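Local coordinates for protein glucose-resistance amylase regulator (Weissella paramesenteroides ATCC 33313, PDB 4RK6) that binds glucose between the two lobes of its core and probably acts as a LacI-family repressor, recognising regulatory DNA, at residues G68-L73 with D83-E88; G14-L19 with Q60-R65; S91-T96 with M252-D257. All coordinates share one frame; numbering follows the deposited sequence.

The three contacts illustrate how one parallel sheet is packed by helices on both faces. Strands 12-18, 69-72 and 91-95 lie side by side: Phe71 N probably bonds to Gly14 O at 2.8 Å, joining contacts 1 and 2, and Val70 N to Ser91 O, joining contacts 1 and 3. Helices 52-64 and 79-87 pack on one face in contacts 2 and 1, whose centres are about 9 Å apart, while helix 244-257 packs on the other face in contact 3. Only contact 3 reaches glucose directly, through Thr96; the nearest atoms of the Met72 and Val16 side chains are about 11 Å and 13 Å from the sugar.

Contact 1: G68-L73 with D83-E88; sequences GAVFML and DKLLEE
Leu85 touches both Val70 and Met72 through a single methyl group, CD1, and these two apolar pairs make up the contact between 68-73 and 83-88. The backbones stay well apart, 8.2 Å between the CA atoms of Val70 and Leu85, so side chains fill the space between strand and helix. Leu85 has CG beside its backbone N (chi1 -68°), a setting that sends the isobutyl group down from the helix onto the sheet. Val70 offers its CG2 branch, 4.1 Å from Leu85 CD1, and the two side chains cross at about a right angle. Met72, present as selenomethionine, comes from further along the strand: its chain bends at chi2 (-75°) and turns the CE methyl back to meet Leu85 CD1 tip to tip. This residue was modelled in two conformers, so the apparent tightness of that pair is doubtful.

The polar bonds lie elsewhere: along the helix, and between each segment and its neighbours. Glu87 N bonds to Asp83 O at 2.9 Å, Glu88 N donates to Leu85 O at 2.9 Å, and Asp83 OD1 ties the helix to Gln102 NE2. On the strand, the backbone of Val70 is bonded to Ser91 and Ile93 of the neighbouring strand.

The two segments belong to the beta-alpha-beta unit of strand 69-72, helix 79-87 and strand 91-95, the repeating element of the periplasmic-binding-protein fold. Leu85 also rests on Val92 and on Phe59 of helix 52-64. With only buried methyl groups meeting, helix and strand are held at this contact by shape and by exclusion of water.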
ATOM      1  N   GLY A  68      20.649 -16.019   7.643  1.00 27.75           N
ATOM      2  CA  GLY A  68      21.725 -16.316   6.706  1.00 29.81           C
ATOM      3  C   GLY A  68      22.040 -15.143   5.789  1.00 26.75           C
ATOM      4  O   GLY A  68      23.136 -15.056   5.231  1.00 25.35           O
ATOM      5  N   ALA A  69      21.058 -14.265   5.612  1.00 25.54           N
ATOM      6  CA  ALA A  69      21.149 -13.163   4.665  1.00 20.67           C
ATOM      7  C   ALA A  69      20.213 -12.086   5.093  1.00 26.44           C
ATOM      8  O   ALA A  69      19.200 -12.363   5.725  1.00 24.61           O
ATOM      9  CB  ALA A  69      20.801 -13.613   3.257  1.00 26.16           C
ATOM     10  N   VAL A  70      20.544 -10.853   4.717  1.00 20.64           N
ATOM     11  CA  VAL A  70      19.704  -9.702   4.994  1.00 23.17           C
ATOM     12  C   VAL A  70      19.588  -8.947   3.710  1.00 24.85           C
ATOM     13  O   VAL A  70      20.587  -8.605   3.101  1.00 25.35           O
ATOM     14  CB  VAL A  70      20.306  -8.788   6.078  1.00 21.24           C
ATOM     15  CG1 VAL A  70      19.469  -7.520   6.233  1.00 25.60           C
ATOM     16  CG2 VAL A  70      20.411  -9.544   7.391  1.00 23.31           C
ATOM     17  N   PHE A  71      18.354  -8.696   3.301  1.00 19.56           N
ATOM     18  CA  PHE A  71      18.055  -7.956   2.121  1.00 21.04           C
ATOM     19  C   PHE A  71      17.687  -6.546   2.513  1.00 25.98           C
ATOM     20  O   PHE A  71      16.799  -6.353   3.332  1.00 26.47           O
ATOM     21  CB  PHE A  71      16.930  -8.637   1.357  1.00 25.65           C
ATOM     22  CG  PHE A  71      17.328  -9.999   0.871  1.00 22.26           C
ATOM     23  CD1 PHE A  71      18.216 -10.118  -0.192  1.00 26.51           C
ATOM     24  CD2 PHE A  71      16.941 -11.137   1.540  1.00 26.70           C
ATOM     25  CE1 PHE A  71      18.648 -11.362  -0.619  1.00 26.02           C
ATOM     26  CE2 PHE A  71      17.362 -12.382   1.113  1.00 26.46           C
ATOM     27  CZ  PHE A  71      18.222 -12.493   0.036  1.00 26.37           C
HETATM   28  N   MSE A  72      18.376  -5.575   1.923  1.00 23.66           N
HETATM   29  CA  MSE A  72      18.163  -4.156   2.226  0.50 19.61           C
HETATM   30  C   MSE A  72      17.419  -3.478   1.105  1.00 26.23           C
HETATM   31  O   MSE A  72      17.848  -3.538  -0.035  1.00 26.97           O
HETATM   32  CB  MSE A  72      19.530  -3.489   2.366  0.50 23.54           C
HETATM   33  CG  MSE A  72      20.404  -4.255   3.339  0.50 24.11           C
HETATM   34 SE   MSE A  72      19.805  -3.892   5.182  0.50 22.48          SE
HETATM   35  CE  MSE A  72      21.331  -4.714   6.109  0.50 26.06           C
ATOM     36  N   LEU A  73      16.308  -2.804   1.417  1.00 29.04           N
ATOM     37  CA  LEU A  73      15.525  -2.085   0.397  1.00 33.10           C
ATOM     38  C   LEU A  73      15.767  -0.574   0.416  1.00 56.60           C
ATOM     39  O   LEU A  73      15.584   0.084  -0.601  1.00 57.12           O
ATOM     40  CB  LEU A  73      14.035  -2.321   0.599  1.00 35.41           C
ATOM     41  CG  LEU A  73      13.501  -3.732   0.803  1.00 50.68           C
ATOM     42  CD1 LEU A  73      12.044  -3.784   0.368  1.00 45.81           C
ATOM     43  CD2 LEU A  73      14.306  -4.780   0.057  1.00 40.40           C
ATOM     44  N   ASP A  83      28.553  -3.448   7.647  1.00 24.25           N
ATOM     45  CA  ASP A  83      29.794  -4.012   8.170  1.00 24.29           C
ATOM     46  C   ASP A  83      29.587  -5.050   9.273  1.00 22.62           C
ATOM     47  O   ASP A  83      30.148  -6.124   9.193  1.00 24.03           O
ATOM     48  CB  ASP A  83      30.753  -2.923   8.670  1.00 22.88           C
ATOM     49  CG  ASP A  83      31.422  -2.167   7.537  1.00 29.41           C
ATOM     50  OD1 ASP A  83      32.061  -2.822   6.672  1.00 30.92           O
ATOM     51  OD2 ASP A  83      31.314  -0.910   7.520  1.00 29.67           O
ATOM     52  N   LYS A  84      28.791  -4.740  10.297  1.00 24.14           N
ATOM     53  CA  LYS A  84      28.589  -5.697  11.387  1.00 24.56           C
ATOM     54  C   LYS A  84      27.963  -7.013  10.892  1.00 22.21           C
ATOM     55  O   LYS A  84      28.350  -8.101  11.333  1.00 26.78           O
ATOM     56  CB  LYS A  84      27.764  -5.075  12.526  1.00 26.67           C
ATOM     57  CG  LYS A  84      28.585  -4.130  13.414  1.00 30.70           C
ATOM     58  CD  LYS A  84      27.731  -3.593  14.558  1.00 45.41           C
ATOM     59  CE  LYS A  84      28.541  -3.214  15.787  1.00 87.37           C
ATOM     60  NZ  LYS A  84      29.270  -4.375  16.361  1.00 61.14           N
ATOM     61  N   LEU A  85      27.048  -6.926   9.946  1.00 23.44           N
ATOM     62  CA  LEU A  85      26.420  -8.153   9.416  1.00 22.97           C
ATOM     63  C   LEU A  85      27.420  -8.962   8.617  1.00 19.88           C
ATOM     64  O   LEU A  85      27.588 -10.156   8.848  1.00 23.92           O
ATOM     65  CB  LEU A  85      25.179  -7.833   8.572  1.00 23.83           C
ATOM     66  CG  LEU A  85      24.010  -7.266   9.378  1.00 26.44           C
ATOM     67  CD1 LEU A  85      23.037  -6.604   8.433  1.00 26.01           C
ATOM     68  CD2 LEU A  85      23.312  -8.335  10.204  1.00 27.58           C
ATOM     69  N   LEU A  86      28.151  -8.309   7.718  1.00 24.61           N
ATOM     70  CA  LEU A  86      29.165  -9.021   6.946  1.00 25.28           C
ATOM     71  C   LEU A  86      30.196  -9.677   7.856  1.00 23.72           C
ATOM     72  O   LEU A  86      30.652 -10.779   7.589  1.00 23.64           O
ATOM     73  CB  LEU A  86      29.863  -8.078   5.974  1.00 23.33           C
ATOM     74  CG  LEU A  86      29.055  -7.494   4.814  1.00 25.54           C
ATOM     75  CD1 LEU A  86      29.867  -6.407   4.117  1.00 22.72           C
ATOM     76  CD2 LEU A  86      28.660  -8.567   3.807  1.00 26.25           C
ATOM     77  N   GLU A  87      30.541  -8.987   8.941  1.00 22.07           N
ATOM     78  CA  GLU A  87      31.542  -9.474   9.883  1.00 22.95           C
ATOM     79  C   GLU A  87      31.029 -10.647  10.721  1.00 27.75           C
ATOM     80  O   GLU A  87      31.827 -11.357  11.321  1.00 29.72           O
ATOM     81  CB  GLU A  87      32.045  -8.322  10.754  1.00 26.77           C
ATOM     82  CG  GLU A  87      32.797  -7.273   9.937  1.00 26.12           C
ATOM     83  CD  GLU A  87      33.077  -5.987  10.682  1.00 23.72           C
ATOM     84  OE1 GLU A  87      32.917  -5.968  11.926  1.00 28.60           O
ATOM     85  OE2 GLU A  87      33.449  -4.998  10.019  1.00 26.93           O
ATOM     86  N   GLU A  88      29.711 -10.865  10.727  1.00 28.39           N
ATOM     87  CA  GLU A  88      29.112 -12.069  11.346  1.00 32.19           C
ATOM     88  C   GLU A  88      28.896 -13.189  10.323  1.00 31.33           C
ATOM     89  O   GLU A  88      28.231 -14.180  10.616  1.00 30.54           O
ATOM     90  CB  GLU A  88      27.765 -11.737  12.019  1.00 31.17           C
ATOM     91  CG  GLU A  88      27.828 -10.713  13.137  1.00 43.81           C
ATOM     92  CD  GLU A  88      28.442 -11.235  14.424  1.00 82.82           C
ATOM     93  OE1 GLU A  88      28.822 -10.395  15.267  1.00 69.59           O
ATOM     94  OE2 GLU A  88      28.546 -12.468  14.606  1.00 55.45           O
TER

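Contact 2: G14-L19 with Q60-R65; sequences GVVVPL and QTLLSR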
ATOM      1  N   GLY A  14      16.408 -12.273   6.424  1.00 24.87           N
ATOM      2  CA  GLY A  14      15.744 -11.068   6.906  1.00 27.20           C
ATOM      3  C   GLY A  14      15.619 -10.043   5.815  1.00 23.76           C
ATOM      4  O   GLY A  14      16.418 -10.013   4.877  1.00 24.71           O
ATOM      5  N   VAL A  15      14.608  -9.195   5.914  1.00 23.03           N
ATOM      6  CA  VAL A  15      14.441  -8.090   4.971  1.00 24.03           C
ATOM      7  C   VAL A  15      14.215  -6.854   5.805  1.00 27.76           C
ATOM      8  O   VAL A  15      13.424  -6.892   6.733  1.00 28.45           O
ATOM      9  CB  VAL A  15      13.238  -8.284   4.035  1.00 32.29           C
ATOM     10  CG1 VAL A  15      13.199  -7.201   2.964  1.00 29.54           C
ATOM     11  CG2 VAL A  15      13.282  -9.649   3.394  1.00 57.83           C
ATOM     12  N   VAL A  16      14.941  -5.794   5.488  1.00 24.44           N
ATOM     13  CA  VAL A  16      14.859  -4.540   6.235  1.00 27.71           C
ATOM     14  C   VAL A  16      14.147  -3.557   5.323  1.00 23.48           C
ATOM     15  O   VAL A  16      14.610  -3.237   4.232  1.00 28.48           O
ATOM     16  CB  VAL A  16      16.250  -4.015   6.669  1.00 29.84           C
ATOM     17  CG1 VAL A  16      16.127  -2.683   7.413  1.00 29.75           C
ATOM     18  CG2 VAL A  16      16.948  -5.012   7.568  1.00 27.68           C
ATOM     19  N   VAL A  17      12.990  -3.096   5.792  1.00 29.05           N
ATOM     20  CA  VAL A  17      12.112  -2.188   5.054  1.00 25.63           C
ATOM     21  C   VAL A  17      12.061  -0.837   5.788  1.00 28.11           C
ATOM     22  O   VAL A  17      11.943  -0.803   7.009  1.00 32.26           O
ATOM     23  CB  VAL A  17      10.684  -2.761   4.987  1.00 30.94           C
ATOM     24  CG1 VAL A  17       9.768  -1.895   4.132  1.00 48.04           C
ATOM     25  CG2 VAL A  17      10.720  -4.195   4.458  1.00 36.82           C
ATOM     26  N   PRO A  18      12.177   0.266   5.051  1.00 30.53           N
ATOM     27  CA  PRO A  18      12.020   1.569   5.722  1.00 46.44           C
ATOM     28  C   PRO A  18      10.594   1.788   6.232  1.00 48.86           C
ATOM     29  O   PRO A  18       9.631   1.315   5.618  1.00 40.60           O
ATOM     30  CB  PRO A  18      12.366   2.588   4.631  1.00 45.63           C
ATOM     31  CG  PRO A  18      12.226   1.872   3.337  1.00 55.40           C
ATOM     32  CD  PRO A  18      12.332   0.394   3.590  1.00 33.17           C
ATOM     33  N   LEU A  19      10.451   2.480   7.359  1.00 48.56           N
ATOM     34  CA  LEU A  19       9.112   2.809   7.865  1.00 53.45           C
ATOM     35  C   LEU A  19       8.301   3.585   6.821  1.00 56.79           C
ATOM     36  O   LEU A  19       7.108   3.336   6.640  1.00 50.64           O
ATOM     37  CB  LEU A  19       9.178   3.608   9.170  1.00 54.96           C
ATOM     38  CG  LEU A  19       8.914   2.857  10.482  1.00 58.24           C
ATOM     39  CD1 LEU A  19       8.743   3.885  11.588  1.00105.51           C
ATOM     40  CD2 LEU A  19       7.696   1.939  10.416  1.00 56.37           C
ATOM     41  N   GLN A  60      20.428  -6.219  16.417  1.00 33.06           N
ATOM     42  CA  GLN A  60      20.484  -7.292  17.420  1.00 55.03           C
ATOM     43  C   GLN A  60      19.444  -8.406  17.159  1.00 39.20           C
ATOM     44  O   GLN A  60      19.733  -9.575  17.400  1.00 51.71           O
ATOM     45  CB  GLN A  60      20.343  -6.724  18.826  1.00 60.66           C
ATOM     46  CG  GLN A  60      21.585  -5.969  19.270  1.00 45.64           C
ATOM     47  CD  GLN A  60      21.427  -5.315  20.633  1.00133.43           C
ATOM     48  OE1 GLN A  60      22.272  -5.479  21.513  1.00 66.11           O
ATOM     49  NE2 GLN A  60      20.346  -4.565  20.813  1.00 73.87           N
ATOM     50  N   THR A  61      18.268  -8.018  16.654  1.00 53.40           N
ATOM     51  CA  THR A  61      17.180  -8.938  16.258  1.00 38.06           C
ATOM     52  C   THR A  61      17.574  -9.790  15.036  1.00 51.43           C
ATOM     53  O   THR A  61      17.222 -10.959  14.934  1.00 50.21           O
ATOM     54  CB  THR A  61      15.897  -8.130  15.930  1.00 56.24           C
ATOM     55  OG1 THR A  61      15.399  -7.525  17.129  1.00 51.05           O
ATOM     56  CG2 THR A  61      14.801  -9.001  15.310  1.00 51.12           C
ATOM     57  N   LEU A  62      18.322  -9.199  14.117  1.00 34.17           N
ATOM     58  CA  LEU A  62      18.822  -9.938  12.949  1.00 34.31           C
ATOM     59  C   LEU A  62      19.856 -11.013  13.288  1.00 41.68           C
ATOM     60  O   LEU A  62      19.645 -12.167  12.916  1.00 47.22           O
ATOM     61  CB  LEU A  62      19.296  -8.975  11.856  1.00 36.71           C
ATOM     62  CG  LEU A  62      18.148  -8.153  11.238  1.00 34.31           C
ATOM     63  CD1 LEU A  62      18.634  -6.945  10.433  1.00 36.74           C
ATOM     64  CD2 LEU A  62      17.221  -8.998  10.382  1.00 34.77           C
ATOM     65  N   LEU A  63      20.934 -10.700  14.009  1.00 38.96           N
ATOM     66  CA  LEU A  63      21.899 -11.774  14.338  1.00 49.58           C
ATOM     67  C   LEU A  63      21.409 -12.764  15.403  1.00 43.41           C
ATOM     68  O   LEU A  63      21.804 -13.940  15.367  1.00 62.80           O
ATOM     69  CB  LEU A  63      23.311 -11.259  14.650  1.00 59.34           C
ATOM     70  CG  LEU A  63      23.649 -10.602  15.978  1.00 58.95           C
ATOM     71  CD1 LEU A  63      25.155 -10.578  16.194  1.00 43.05           C
ATOM     72  CD2 LEU A  63      23.091  -9.199  16.032  1.00 66.05           C
ATOM     73  N   SER A  64      20.529 -12.327  16.309  1.00 50.85           N
ATOM     74  CA  SER A  64      19.965 -13.236  17.327  1.00 59.28           C
ATOM     75  C   SER A  64      18.979 -14.253  16.730  1.00 52.44           C
ATOM     76  O   SER A  64      18.785 -15.336  17.288  1.00 66.69           O
ATOM     77  CB  SER A  64      19.305 -12.462  18.478  1.00 66.96           C
ATOM     78  OG  SER A  64      18.179 -11.725  18.038  1.00 83.18           O
ATOM     79  N   ARG A  65      18.378 -13.909  15.591  1.00 63.62           N
ATOM     80  CA  ARG A  65      17.520 -14.837  14.843  1.00 56.60           C
ATOM     81  C   ARG A  65      18.338 -15.637  13.818  1.00 85.45           C
ATOM     82  O   ARG A  65      17.778 -16.408  13.035  1.00 54.35           O
ATOM     83  CB  ARG A  65      16.352 -14.083  14.179  1.00 56.19           C
ATOM     84  CG  ARG A  65      15.165 -13.820  15.107  1.00 54.40           C
ATOM     85  CD  ARG A  65      15.469 -12.969  16.336  1.00110.69           C
ATOM     86  NE  ARG A  65      14.689 -13.391  17.504  1.00 73.44           N
ATOM     87  CZ  ARG A  65      14.768 -12.834  18.712  1.00 99.22           C
ATOM     88  NH1 ARG A  65      15.601 -11.825  18.951  1.00117.29           N
ATOM     89  NH2 ARG A  65      14.009 -13.299  19.698  1.00 73.33           N
TER
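Gly14 and Leu62 bring strand 12-18 and helix 52-64 to their nearest approach within these segments, with CA atoms 6.9 Å apart. The strand then runs on through Val16 to Pro18, sitting in the parallel sheet between strands 42-48 and 69-72; the backbone of Gly14 is bonded to Ala69 and Phe71. Since Gly14 carries no side chain, Leu62 CD2 can lie directly over the backbone, 4.3 Å from Gly14 CA.

The other branch of the same leucine serves Val16, two residues on, whose CB points across and not at the helix, and which reaches Leu62 with its CG2 branch. Leu62 CD1 meets Val16 CG2 at 3.8 Å, the two side chains crossing obliquely. In Leu62, chi1 (-67°) brings CG over the sheet, and chi2 (165°) then splits the methyls between Gly14 and Val16. Val16 also touches Val70 and Met72, so this patch continues along the neighbouring strand.

The last turn of the helix is knit by polar groups on its outer side. Ser64 turns its hydroxyl back along the helix, and OG donates to Gln60 O at 2.7 Å, 19° off the carbonyl plane; Gln60 O also accepts from Ser64 N at 3.1 Å. Arg65 NH1 adds a weak bond to Ser64 OG. NH2 of the same Arg65 bonds to the backbone O of Arg65 of the second subunit, and Thr61 packs on Glu42 of that subunit.

The chemistry is thus divided between the two sides of one helix end: the forked leucine gives a purely apolar, buried fit against the sheet, whereas the polar groups tie the terminal turn together and lead into the dimer interface.

Contact 3: S91-T96 with M252-D257; sequences SVISLT and MQLFLD. With GLC (alpha-D-glucopyranose), chain C.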
ATOM      1  N   SER A  91      25.222 -12.802   4.702  1.00 26.15           N
ATOM      2  CA  SER A  91      25.184 -12.180   3.399  1.00 22.67           C
ATOM      3  C   SER A  91      24.303 -10.958   3.422  1.00 25.32           C
ATOM      4  O   SER A  91      23.244 -10.956   4.045  1.00 27.76           O
ATOM      5  CB  SER A  91      24.644 -13.152   2.346  1.00 27.54           C
ATOM      6  OG  SER A  91      25.597 -14.161   2.100  1.00 31.06           O
ATOM      7  N   VAL A  92      24.744  -9.918   2.742  1.00 20.38           N
ATOM      8  CA  VAL A  92      23.973  -8.689   2.665  1.00 20.42           C
ATOM      9  C   VAL A  92      23.854  -8.357   1.205  1.00 25.78           C
ATOM     10  O   VAL A  92      24.857  -8.321   0.502  1.00 26.23           O
ATOM     11  CB  VAL A  92      24.642  -7.526   3.429  1.00 24.85           C
ATOM     12  CG1 VAL A  92      23.799  -6.280   3.343  1.00 25.17           C
ATOM     13  CG2 VAL A  92      24.883  -7.898   4.884  1.00 27.76           C
ATOM     14  N   ILE A  93      22.623  -8.141   0.747  1.00 20.67           N
ATOM     15  CA  ILE A  93      22.348  -7.822  -0.626  1.00 17.69           C
ATOM     16  C   ILE A  93      21.366  -6.658  -0.645  1.00 22.71           C
ATOM     17  O   ILE A  93      20.420  -6.662   0.118  1.00 24.10           O
ATOM     18  CB  ILE A  93      21.769  -9.040  -1.366  1.00 21.15           C
ATOM     19  CG1 ILE A  93      22.828 -10.140  -1.457  1.00 26.36           C
ATOM     20  CG2 ILE A  93      21.278  -8.645  -2.750  1.00 23.14           C
ATOM     21  CD1 ILE A  93      22.283 -11.488  -1.849  1.00 30.53           C
ATOM     22  N   SER A  94      21.616  -5.664  -1.484  1.00 22.07           N
ATOM     23  CA  SER A  94      20.702  -4.515  -1.581  1.00 21.89           C
ATOM     24  C   SER A  94      19.828  -4.580  -2.833  1.00 23.33           C
ATOM     25  O   SER A  94      20.227  -5.109  -3.874  1.00 23.58           O
ATOM     26  CB  SER A  94      21.447  -3.181  -1.465  1.00 30.05           C
ATOM     27  OG  SER A  94      22.340  -2.972  -2.529  1.00 25.73           O
ATOM     28  N   LEU A  95      18.611  -4.058  -2.694  1.00 25.23           N
ATOM     29  CA  LEU A  95      17.573  -4.162  -3.706  1.00 22.46           C
ATOM     30  C   LEU A  95      17.056  -2.782  -4.093  1.00 22.74           C
ATOM     31  O   LEU A  95      16.686  -1.995  -3.233  1.00 23.44           O
ATOM     32  CB  LEU A  95      16.430  -5.032  -3.187  1.00 26.33           C
ATOM     33  CG  LEU A  95      16.657  -6.559  -3.196  1.00 27.50           C
ATOM     34  CD1 LEU A  95      17.808  -7.025  -2.354  1.00 35.62           C
ATOM     35  CD2 LEU A  95      15.382  -7.231  -2.709  1.00 41.19           C
ATOM     36  N   THR A  96      17.086  -2.503  -5.391  1.00 22.68           N
ATOM     37  CA  THR A  96      16.654  -1.233  -6.004  1.00 19.45           C
ATOM     38  C   THR A  96      17.647  -0.099  -5.765  1.00 21.22           C
ATOM     39  O   THR A  96      17.421   1.031  -6.165  1.00 26.12           O
ATOM     40  CB  THR A  96      15.216  -0.802  -5.598  1.00 23.18           C
ATOM     41  OG1 THR A  96      15.228  -0.168  -4.311  1.00 26.25           O
ATOM     42  CG2 THR A  96      14.266  -1.976  -5.610  1.00 29.39           C
HETATM   43  N   MSE A 252      17.207 -13.241  -3.951  1.00 22.65           N
HETATM   44  CA  MSE A 252      17.227 -14.471  -3.172  1.00 21.08           C
HETATM   45  C   MSE A 252      18.019 -15.522  -3.919  1.00 20.48           C
HETATM   46  O   MSE A 252      18.815 -16.260  -3.315  1.00 22.36           O
HETATM   47  CB  MSE A 252      15.802 -14.926  -2.843  1.00 26.10           C
HETATM   48  CG  MSE A 252      15.765 -16.139  -1.922  1.00 28.69           C
HETATM   49 SE   MSE A 252      16.653 -15.902  -0.201  1.00 30.03          SE
HETATM   50  CE  MSE A 252      16.701 -17.786   0.393  1.00 35.18           C
ATOM     51  N   GLN A 253      17.858 -15.582  -5.229  1.00 21.52           N
ATOM     52  CA  GLN A 253      18.613 -16.577  -6.019  1.00 24.18           C
ATOM     53  C   GLN A 253      20.121 -16.345  -5.964  1.00 23.37           C
ATOM     54  O   GLN A 253      20.914 -17.289  -5.944  1.00 23.50           O
ATOM     55  CB  GLN A 253      18.167 -16.595  -7.480  1.00 27.35           C
ATOM     56  CG  GLN A 253      18.551 -17.890  -8.173  1.00 27.35           C
ATOM     57  CD  GLN A 253      17.872 -19.075  -7.531  1.00 30.05           C
ATOM     58  OE1 GLN A 253      16.659 -19.044  -7.259  1.00 32.44           O
ATOM     59  NE2 GLN A 253      18.635 -20.129  -7.271  1.00 28.25           N
ATOM     60  N   LEU A 254      20.518 -15.080  -5.988  1.00 26.29           N
ATOM     61  CA  LEU A 254      21.914 -14.722  -5.837  1.00 23.65           C
ATOM     62  C   LEU A 254      22.470 -15.284  -4.530  1.00 24.73           C
ATOM     63  O   LEU A 254      23.556 -15.889  -4.514  1.00 22.20           O
ATOM     64  CB  LEU A 254      22.073 -13.205  -5.905  1.00 23.41           C
ATOM     65  CG  LEU A 254      23.477 -12.633  -6.011  1.00 38.64           C
ATOM     66  CD1 LEU A 254      24.114 -13.096  -7.309  1.00 35.72           C
ATOM     67  CD2 LEU A 254      23.398 -11.114  -5.967  1.00 43.58           C
ATOM     68  N   PHE A 255      21.711 -15.145  -3.447  1.00 21.13           N
ATOM     69  CA  PHE A 255      22.142 -15.670  -2.157  1.00 20.98           C
ATOM     70  C   PHE A 255      22.227 -17.190  -2.200  1.00 23.63           C
ATOM     71  O   PHE A 255      23.234 -17.791  -1.756  1.00 24.61           O
ATOM     72  CB  PHE A 255      21.210 -15.205  -1.025  1.00 22.19           C
ATOM     73  CG  PHE A 255      21.409 -15.951   0.267  1.00 21.76           C
ATOM     74  CD1 PHE A 255      22.595 -15.829   0.976  1.00 25.10           C
ATOM     75  CD2 PHE A 255      20.427 -16.784   0.767  1.00 22.74           C
ATOM     76  CE1 PHE A 255      22.809 -16.531   2.152  1.00 26.45           C
ATOM     77  CE2 PHE A 255      20.619 -17.477   1.955  1.00 32.21           C
ATOM     78  CZ  PHE A 255      21.807 -17.356   2.651  1.00 28.00           C
ATOM     79  N   LEU A 256      21.182 -17.819  -2.723  1.00 22.62           N
ATOM     80  CA  LEU A 256      21.153 -19.285  -2.800  1.00 22.65           C
ATOM     81  C   LEU A 256      22.305 -19.849  -3.653  1.00 26.14           C
ATOM     82  O   LEU A 256      22.837 -20.912  -3.350  1.00 25.37           O
ATOM     83  CB  LEU A 256      19.818 -19.783  -3.335  1.00 25.52           C
ATOM     84  CG  LEU A 256      18.624 -19.545  -2.405  1.00 24.23           C
ATOM     85  CD1 LEU A 256      17.325 -19.803  -3.144  1.00 29.86           C
ATOM     86  CD2 LEU A 256      18.742 -20.384  -1.143  1.00 29.04           C
ATOM     87  N   ASP A 257      22.678 -19.125  -4.703  1.00 23.09           N
ATOM     88  CA  ASP A 257      23.669 -19.603  -5.671  1.00 27.06           C
ATOM     89  C   ASP A 257      25.105 -19.316  -5.249  1.00 35.18           C
ATOM     90  O   ASP A 257      26.027 -19.861  -5.848  1.00 32.30           O
ATOM     91  CB  ASP A 257      23.426 -18.965  -7.030  1.00 23.14           C
ATOM     92  CG  ASP A 257      22.192 -19.500  -7.724  1.00 23.63           C
ATOM     93  OD1 ASP A 257      21.598 -20.484  -7.266  1.00 25.61           O
ATOM     94  OD2 ASP A 257      21.831 -18.916  -8.773  1.00 25.28           O
TER
HETATM   95  C1  GLC C 401      12.652   3.664  -3.940  1.00 48.41           C
HETATM   96  C2  GLC C 401      13.193   2.692  -4.989  1.00 29.09           C
HETATM   97  C3  GLC C 401      12.925   3.139  -6.411  1.00 25.54           C
HETATM   98  C4  GLC C 401      11.464   3.577  -6.546  1.00 19.81           C
HETATM   99  C5  GLC C 401      11.232   4.740  -5.580  1.00 28.21           C
HETATM  100  C6  GLC C 401       9.788   5.234  -5.625  1.00 23.10           C
HETATM  101  O1  GLC C 401      13.582   4.669  -3.811  1.00 33.22           O
HETATM  102  O2  GLC C 401      14.604   2.538  -4.852  1.00 30.58           O
HETATM  103  O3  GLC C 401      13.192   2.003  -7.226  1.00 25.92           O
HETATM  104  O4  GLC C 401      11.189   3.916  -7.871  1.00 22.26           O
HETATM  105  O5  GLC C 401      11.440   4.326  -4.256  1.00 30.84           O
HETATM  106  O6  GLC C 401       8.898   4.230  -5.249  1.00 26.12           O
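Ser91, Ile93, Leu254 and Phe255 form a strand-on-helix packing contact in one lobe of the LacI-family sugar-binding core, which has the periplasmic-binding-protein fold. Helix 244-257, reached after a long excursion of the chain, lies against the face of the sheet opposite helices 52-64 and 79-87. It runs nearly antiparallel to strand 91-95: the short segments lie at 157°, with axes 9.6 Å apart.

Ile93 is the inner of the two strand side chains involved. Its CD1 methyl sits 4.0 Å from Phe255 CB and 4.3 Å from Leu254 CD2, and it crosses the Phe255 side chain at about a right angle. Phe255 has CG anti to its backbone N (chi1 167°), which carries the ring past Ile93 to the start of the strand. There Ser91 meets the ring's edge: Ser91 OG lies near the ring plane, 3.6 Å from Phe255 CD1, a packing contact and not a hydrogen bond. Met252 CE approaches the edge in plane too, while Ala69 of the adjacent strand also touches the ring.

On the helix, Gln253 NE2 donates to Asp257 OD1 at 3.0 Å, from above the carboxylate plane, linking successive turns.

The other end of strand 91-95 leads to the glucose pocket, where Asp225, Arg145, Thr22 and Gln242 also bond to the sugar. Here the chain turns at Thr96, whose hydroxyl both accepts and donates: glucose O2 donates to Thr96 OG1 at 2.8 Å, and Thr96 OG1 donates in turn to Leu95 O at 2.6 Å.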